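Glycosyl hydrolase BlGH5_18 (Bifidobacterium longum subsp. infantis, PDB 7LQX) is a family GH5 subfamily 18 glycoside hydrolase that probably cleaves glycosidic bonds in the breakdown of N-glycans by this gut bacterium. Local coordinates at residues 23-33 against 306-315. Residues are numbered along the deposited sequence; the frame is centred on the assembly and turned at random. Where two conformers were deposited one is given.
Sequences RMRFGVNYTPS and LWGVTWWCSH
Asn29 and Trp312 meet across the parallel strands 25-29 and 306-312. From Arg25 N to Trp307 O onward, backbone hydrogen bonds join the strands, and the last, from Ser314 N to Asn29 O, lies beyond the cis peptide before Cys313. Asn29 can be followed outward. Asn29 CB rests 3.3 Å from Trp312 CE3, and CG, beside its own backbone N (chi1 -72°), keeps the same contact, the amide plane turned 39° from the indole. At the tip the branches part: OD1 accepts from Arg64, while Asn29 ND2 donates to Gln275 O and, at 3.1 Å, to Trp311 O, coming from above that carbonyl's plane. Since Asn29 N already bonds to Trp311 O at 2.9 Å, one residue grips this buried oxygen twice; the NH2 of the amide supplies the second donor, while its carbonyl OD1 takes the bond from Arg64.

Further on, Ser314 OG accepts from Thr31 N and shares a 2.7 Å hydrogen bond with His315 ND1 in the imidazole plane. Thr31 OG1 donates to a lone pair of His315 O at 2.8 Å, so small hydroxyl side chains tie the loops together. At the other end, the flexible aliphatic part of Arg25 lies over Trp307, CG standing 3.7 Å from the six-membered ring's centroid in a CH-pi contact, while its guanidinium forms salt bridges with Asp61 and Asp100.

These are the first and last strands of the GH5 (beta/alpha)8 barrel, and their pairing closes it. Strands 62-65 and 272-277 flank the pair, while helix 45-57 packs on Val28 and helix 342-354 on Phe26 and Val309.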
ATOM      1  N   ARG A  23     -23.951  11.315 -31.650  0.54 32.90           N
ATOM      2  CA  ARG A  23     -22.907  10.321 -31.865  0.54 22.84           C
ATOM      3  C   ARG A  23     -22.775   9.430 -30.641  0.54 23.18           C
ATOM      4  O   ARG A  23     -23.250   9.764 -29.552  0.54 24.22           O
ATOM      5  CB  ARG A  23     -21.578  11.018 -32.182  0.54 23.54           C
ATOM      6  CG  ARG A  23     -21.194  12.130 -31.194  0.54 28.26           C
ATOM      7  CD  ARG A  23     -19.673  12.320 -31.111  0.54 28.00           C
ATOM      8  NE  ARG A  23     -19.024  11.064 -31.436  0.54 27.55           N
ATOM      9  CZ  ARG A  23     -17.895  10.613 -30.921  0.54 16.71           C
ATOM     10  NH1 ARG A  23     -17.226  11.327 -30.032  0.54 18.74           N
ATOM     11  NH2 ARG A  23     -17.455   9.441 -31.326  0.54 15.72           N
HETATM   12  N   MSE A  24     -22.127   8.279 -30.846  1.00 16.33           N
HETATM   13  CA  MSE A  24     -21.858   7.314 -29.781  1.00 15.40           C
HETATM   14  C   MSE A  24     -20.343   7.294 -29.592  1.00 13.79           C
HETATM   15  O   MSE A  24     -19.599   7.169 -30.560  1.00 13.91           O
HETATM   16  CB  MSE A  24     -22.311   5.906 -30.156  1.00 15.12           C
HETATM   17  CG  MSE A  24     -21.973   4.863 -29.098  1.00 14.02           C
HETATM   18 SE   MSE A  24     -22.596   3.074 -29.595  1.00 22.25          SE
HETATM   19  CE  MSE A  24     -24.499   3.391 -29.527  1.00 17.15           C
ATOM     20  N   ARG A  25     -19.891   7.381 -28.351  0.66 13.04           N
ATOM     21  CA  ARG A  25     -18.469   7.504 -28.078  0.66 11.94           C
ATOM     22  C   ARG A  25     -17.803   6.133 -28.073  0.66 10.90           C
ATOM     23  O   ARG A  25     -18.372   5.148 -27.593  0.66 10.77           O
ATOM     24  CB  ARG A  25     -18.269   8.178 -26.719  0.66 15.07           C
ATOM     25  CG  ARG A  25     -19.098   9.441 -26.472  0.66 25.15           C
ATOM     26  CD  ARG A  25     -18.651  10.626 -27.317  0.66 28.10           C
ATOM     27  NE  ARG A  25     -17.209  10.830 -27.251  0.66 21.80           N
ATOM     28  CZ  ARG A  25     -16.584  11.615 -26.376  0.66 15.52           C
ATOM     29  NH1 ARG A  25     -17.263  12.307 -25.465  0.66 16.58           N
ATOM     30  NH2 ARG A  25     -15.262  11.704 -26.429  0.66 11.73           N
ATOM     31  N   PHE A  26     -16.587   6.076 -28.617  1.00 10.31           N
ATOM     32  CA  PHE A  26     -15.775   4.860 -28.616  1.00  9.47           C
ATOM     33  C   PHE A  26     -14.392   5.182 -28.070  1.00  9.41           C
ATOM     34  O   PHE A  26     -13.744   6.127 -28.531  1.00  9.68           O
ATOM     35  CB  PHE A  26     -15.700   4.221 -30.012  1.00  9.80           C
ATOM     36  CG  PHE A  26     -16.931   3.443 -30.359  1.00 10.41           C
ATOM     37  CD1 PHE A  26     -18.064   4.075 -30.857  1.00 11.45           C
ATOM     38  CD2 PHE A  26     -16.977   2.080 -30.132  1.00 10.67           C
ATOM     39  CE1 PHE A  26     -19.203   3.347 -31.148  1.00 12.16           C
ATOM     40  CE2 PHE A  26     -18.110   1.353 -30.418  1.00 10.75           C
ATOM     41  CZ  PHE A  26     -19.230   1.985 -30.913  1.00 11.79           C
ATOM     42  N   GLY A  27     -13.960   4.423 -27.071  1.00  8.49           N
ATOM     43  CA  GLY A  27     -12.675   4.680 -26.460  1.00  8.91           C
ATOM     44  C   GLY A  27     -12.134   3.451 -25.765  1.00  8.15           C
ATOM     45  O   GLY A  27     -12.660   2.346 -25.911  1.00  7.67           O
ATOM     46  N   VAL A  28     -11.054   3.652 -25.006  1.00  7.19           N
ATOM     47  CA  VAL A  28     -10.388   2.558 -24.311  1.00  6.82           C
ATOM     48  C   VAL A  28     -10.053   2.952 -22.882  1.00  6.75           C
ATOM     49  O   VAL A  28      -9.783   4.117 -22.572  1.00  7.42           O
ATOM     50  CB  VAL A  28      -9.107   2.060 -25.024  1.00  8.53           C
ATOM     51  CG1 VAL A  28      -9.442   1.474 -26.377  1.00  8.97           C
ATOM     52  CG2 VAL A  28      -8.091   3.177 -25.157  1.00  9.42           C
ATOM     53  N   ASN A  29     -10.078   1.950 -22.013  1.00  7.39           N
ATOM     54  CA  ASN A  29      -9.453   2.024 -20.703  1.00  6.85           C
ATOM     55  C   ASN A  29      -7.958   1.883 -20.919  1.00  7.25           C
ATOM     56  O   ASN A  29      -7.496   0.853 -21.413  1.00  7.53           O
ATOM     57  CB  ASN A  29      -9.996   0.893 -19.842  1.00  6.72           C
ATOM     58  CG  ASN A  29     -11.437   1.138 -19.436  1.00  5.89           C
ATOM     59  OD1 ASN A  29     -11.698   1.926 -18.533  1.00  7.35           O
ATOM     60  ND2 ASN A  29     -12.377   0.481 -20.119  1.00  6.64           N
ATOM     61  N   TYR A  30      -7.212   2.930 -20.587  1.00  7.54           N
ATOM     62  CA  TYR A  30      -5.803   3.027 -20.956  1.00  7.30           C
ATOM     63  C   TYR A  30      -4.942   2.346 -19.903  1.00  6.65           C
ATOM     64  O   TYR A  30      -4.861   2.809 -18.763  1.00  7.72           O
ATOM     65  CB  TYR A  30      -5.407   4.490 -21.157  1.00  7.60           C
ATOM     66  CG  TYR A  30      -3.935   4.689 -21.406  1.00  7.04           C
ATOM     67  CD1 TYR A  30      -3.255   3.879 -22.288  1.00  8.28           C
ATOM     68  CD2 TYR A  30      -3.229   5.697 -20.762  1.00  9.19           C
ATOM     69  CE1 TYR A  30      -1.888   4.046 -22.514  1.00  8.55           C
ATOM     70  CE2 TYR A  30      -1.881   5.883 -20.992  1.00  8.91           C
ATOM     71  CZ  TYR A  30      -1.213   5.060 -21.865  1.00  9.26           C
ATOM     72  OH  TYR A  30       0.141   5.259 -22.055  1.00  9.76           O
ATOM     73  N   THR A  31      -4.323   1.238 -20.299  1.00  6.99           N
ATOM     74  CA  THR A  31      -3.328   0.552 -19.499  1.00  6.90           C
ATOM     75  C   THR A  31      -1.957   0.863 -20.090  1.00  8.37           C
ATOM     76  O   THR A  31      -1.633   0.351 -21.171  1.00 10.12           O
ATOM     77  CB  THR A  31      -3.603  -0.953 -19.513  1.00  7.92           C
ATOM     78  OG1 THR A  31      -3.918  -1.388 -20.843  1.00  8.80           O
ATOM     79  CG2 THR A  31      -4.773  -1.299 -18.611  1.00  8.77           C
ATOM     80  N   PRO A  32      -1.144   1.708 -19.459  1.00  7.68           N
ATOM     81  CA  PRO A  32       0.128   2.102 -20.077  1.00  8.95           C
ATOM     82  C   PRO A  32       0.978   0.900 -20.459  1.00  9.27           C
ATOM     83  O   PRO A  32       1.133  -0.048 -19.688  1.00  9.22           O
ATOM     84  CB  PRO A  32       0.798   2.961 -18.996  1.00 10.74           C
ATOM     85  CG  PRO A  32      -0.353   3.536 -18.216  1.00 10.22           C
ATOM     86  CD  PRO A  32      -1.413   2.453 -18.211  1.00  9.15           C
ATOM     87  N   SER A  33       1.515   0.938 -21.678  1.00 10.43           N
ATOM     88  CA  SER A  33       2.316  -0.176 -22.161  1.00 12.53           C
ATOM     89  C   SER A  33       3.613  -0.311 -21.378  1.00 14.03           C
ATOM     90  O   SER A  33       4.112  -1.428 -21.209  1.00 16.92           O
ATOM     91  CB  SER A  33       2.625   0.005 -23.644  1.00 13.40           C
ATOM     92  OG  SER A  33       3.468   1.123 -23.856  1.00 12.90           O
ATOM     93  N   LEU A 306     -27.629   4.126 -24.928  1.00  7.27           N
ATOM     94  CA  LEU A 306     -26.198   3.842 -24.917  1.00  7.12           C
ATOM     95  C   LEU A 306     -25.421   5.052 -25.432  1.00  7.55           C
ATOM     96  O   LEU A 306     -25.553   5.445 -26.592  1.00  8.94           O
ATOM     97  CB  LEU A 306     -25.886   2.607 -25.755  1.00  7.90           C
ATOM     98  CG  LEU A 306     -24.415   2.171 -25.666  1.00  9.08           C
ATOM     99  CD1 LEU A 306     -24.013   1.780 -24.250  1.00 10.51           C
ATOM    100  CD2 LEU A 306     -24.124   1.029 -26.629  1.00 10.32           C
ATOM    101  N   TRP A 307     -24.568   5.603 -24.574  1.00  7.68           N
ATOM    102  CA  TRP A 307     -23.820   6.820 -24.859  1.00  7.88           C
ATOM    103  C   TRP A 307     -22.435   6.527 -25.402  1.00  6.18           C
ATOM    104  O   TRP A 307     -21.898   7.324 -26.179  1.00  7.52           O
ATOM    105  CB  TRP A 307     -23.701   7.606 -23.548  1.00  8.21           C
ATOM    106  CG  TRP A 307     -22.800   8.794 -23.543  1.00  7.97           C
ATOM    107  CD1 TRP A 307     -23.150  10.086 -23.786  1.00  9.11           C
ATOM    108  CD2 TRP A 307     -21.409   8.815 -23.206  1.00  7.89           C
ATOM    109  NE1 TRP A 307     -22.059  10.908 -23.656  1.00  9.87           N
ATOM    110  CE2 TRP A 307     -20.977  10.151 -23.299  1.00  8.90           C
ATOM    111  CE3 TRP A 307     -20.485   7.834 -22.850  1.00  8.79           C
ATOM    112  CZ2 TRP A 307     -19.665  10.530 -23.047  1.00 10.29           C
ATOM    113  CZ3 TRP A 307     -19.185   8.216 -22.601  1.00 10.07           C
ATOM    114  CH2 TRP A 307     -18.786   9.546 -22.699  1.00 11.99           C
ATOM    115  N   GLY A 308     -21.838   5.424 -24.997  1.00  6.75           N
ATOM    116  CA  GLY A 308     -20.479   5.127 -25.409  1.00  7.08           C
ATOM    117  C   GLY A 308     -20.051   3.759 -24.936  1.00  6.74           C
ATOM    118  O   GLY A 308     -20.653   3.179 -24.029  1.00  6.79           O
ATOM    119  N   VAL A 309     -18.992   3.254 -25.573  1.00  7.37           N
ATOM    120  CA  VAL A 309     -18.397   1.959 -25.269  1.00  6.84           C
ATOM    121  C   VAL A 309     -16.906   2.184 -25.088  1.00  6.58           C
ATOM    122  O   VAL A 309     -16.254   2.765 -25.960  1.00  7.61           O
ATOM    123  CB  VAL A 309     -18.633   0.939 -26.401  1.00  7.69           C
ATOM    124  CG1 VAL A 309     -17.951  -0.386 -26.059  1.00  9.65           C
ATOM    125  CG2 VAL A 309     -20.121   0.764 -26.666  1.00  9.80           C
ATOM    126  N   THR A 310     -16.369   1.715 -23.968  1.00  6.78           N
ATOM    127  CA  THR A 310     -14.956   1.880 -23.633  1.00  6.72           C
ATOM    128  C   THR A 310     -14.378   0.506 -23.343  1.00  6.44           C
ATOM    129  O   THR A 310     -14.705  -0.113 -22.329  1.00  6.55           O
ATOM    130  CB  THR A 310     -14.809   2.846 -22.460  1.00  7.15           C
ATOM    131  OG1 THR A 310     -15.546   4.043 -22.767  1.00  8.13           O
ATOM    132  CG2 THR A 310     -13.360   3.184 -22.195  1.00  7.27           C
ATOM    133  N   TRP A 311     -13.545   0.022 -24.258  1.00  6.22           N
ATOM    134  CA  TRP A 311     -13.059  -1.348 -24.166  1.00  7.37           C
ATOM    135  C   TRP A 311     -12.046  -1.472 -23.028  1.00  7.02           C
ATOM    136  O   TRP A 311     -11.235  -0.573 -22.800  1.00  7.11           O
ATOM    137  CB  TRP A 311     -12.450  -1.816 -25.517  1.00  8.03           C
ATOM    138  CG  TRP A 311     -12.516  -3.309 -25.565  1.00  8.28           C
ATOM    139  CD1 TRP A 311     -11.522  -4.200 -25.259  1.00  8.47           C
ATOM    140  CD2 TRP A 311     -13.675  -4.091 -25.859  1.00  8.41           C
ATOM    141  NE1 TRP A 311     -11.997  -5.486 -25.360  1.00  8.24           N
ATOM    142  CE2 TRP A 311     -13.318  -5.444 -25.723  1.00  7.42           C
ATOM    143  CE3 TRP A 311     -14.985  -3.774 -26.237  1.00  7.62           C
ATOM    144  CZ2 TRP A 311     -14.221  -6.476 -25.939  1.00  9.34           C
ATOM    145  CZ3 TRP A 311     -15.877  -4.804 -26.448  1.00  9.21           C
ATOM    146  CH2 TRP A 311     -15.492  -6.137 -26.294  1.00  9.63           C
ATOM    147  N   TRP A 312     -12.124  -2.576 -22.279  1.00  6.18           N
ATOM    148  CA  TRP A 312     -11.077  -2.955 -21.329  1.00  6.00           C
ATOM    149  C   TRP A 312     -10.241  -4.037 -22.017  1.00  6.70           C
ATOM    150  O   TRP A 312     -10.706  -5.169 -22.141  1.00  7.37           O
ATOM    151  CB  TRP A 312     -11.645  -3.494 -20.002  1.00  7.10           C
ATOM    152  CG  TRP A 312     -10.489  -3.674 -19.087  1.00  6.42           C
ATOM    153  CD1 TRP A 312      -9.606  -4.711 -19.090  1.00  7.09           C
ATOM    154  CD2 TRP A 312     -10.017  -2.747 -18.106  1.00  7.08           C
ATOM    155  NE1 TRP A 312      -8.612  -4.489 -18.172  1.00  7.85           N
ATOM    156  CE2 TRP A 312      -8.846  -3.292 -17.547  1.00  7.57           C
ATOM    157  CE3 TRP A 312     -10.479  -1.511 -17.636  1.00  7.87           C
ATOM    158  CZ2 TRP A 312      -8.124  -2.641 -16.544  1.00  8.64           C
ATOM    159  CZ3 TRP A 312      -9.767  -0.867 -16.645  1.00  8.83           C
ATOM    160  CH2 TRP A 312      -8.599  -1.432 -16.110  1.00  8.51           C
ATOM    161  N   CYS A 313      -9.007  -3.725 -22.453  1.00  6.40           N
ATOM    162  CA  CYS A 313      -8.276  -2.495 -22.199  1.00  6.71           C
ATOM    163  C   CYS A 313      -7.411  -2.180 -23.423  1.00  6.93           C
ATOM    164  O   CYS A 313      -7.402  -2.930 -24.406  1.00  7.60           O
ATOM    165  CB  CYS A 313      -7.387  -2.628 -20.968  1.00  7.51           C
ATOM    166  SG  CYS A 313      -6.369  -4.109 -20.925  1.00  8.29           S
ATOM    167  N   SER A 314      -6.672  -1.075 -23.380  1.00  6.61           N
ATOM    168  CA  SER A 314      -5.903  -0.688 -24.556  1.00  6.87           C
ATOM    169  C   SER A 314      -4.768  -1.670 -24.820  1.00  8.85           C
ATOM    170  O   SER A 314      -4.592  -2.127 -25.953  1.00  8.99           O
ATOM    171  CB  SER A 314      -5.372   0.737 -24.408  1.00  9.04           C
ATOM    172  OG  SER A 314      -4.416   0.838 -23.374  1.00  8.58           O
ATOM    173  N   HIS A 315      -3.985  -2.000 -23.790  1.00  7.82           N
ATOM    174  CA  HIS A 315      -2.737  -2.738 -23.951  1.00  8.32           C
ATOM    175  C   HIS A 315      -2.667  -3.930 -23.008  1.00  9.53           C
ATOM    176  O   HIS A 315      -3.003  -3.824 -21.828  1.00 10.47           O
ATOM    177  CB  HIS A 315      -1.541  -1.797 -23.686  1.00  9.10           C
ATOM    178  CG  HIS A 315      -1.353  -0.749 -24.738  1.00  9.62           C
ATOM    179  ND1 HIS A 315      -2.154   0.370 -24.838  1.00 10.18           N
ATOM    180  CD2 HIS A 315      -0.463  -0.668 -25.754  1.00 12.25           C
ATOM    181  CE1 HIS A 315      -1.752   1.102 -25.861  1.00 12.08           C
ATOM    182  NE2 HIS A 315      -0.734   0.492 -26.440  1.00 12.56           N
TER
HETATM  183  O   HOH W   1     -23.191   9.687 -26.969  1.00 15.17           O
HETATM  184  O   HOH W   2     -24.771   7.576 -28.619  1.00 29.97           O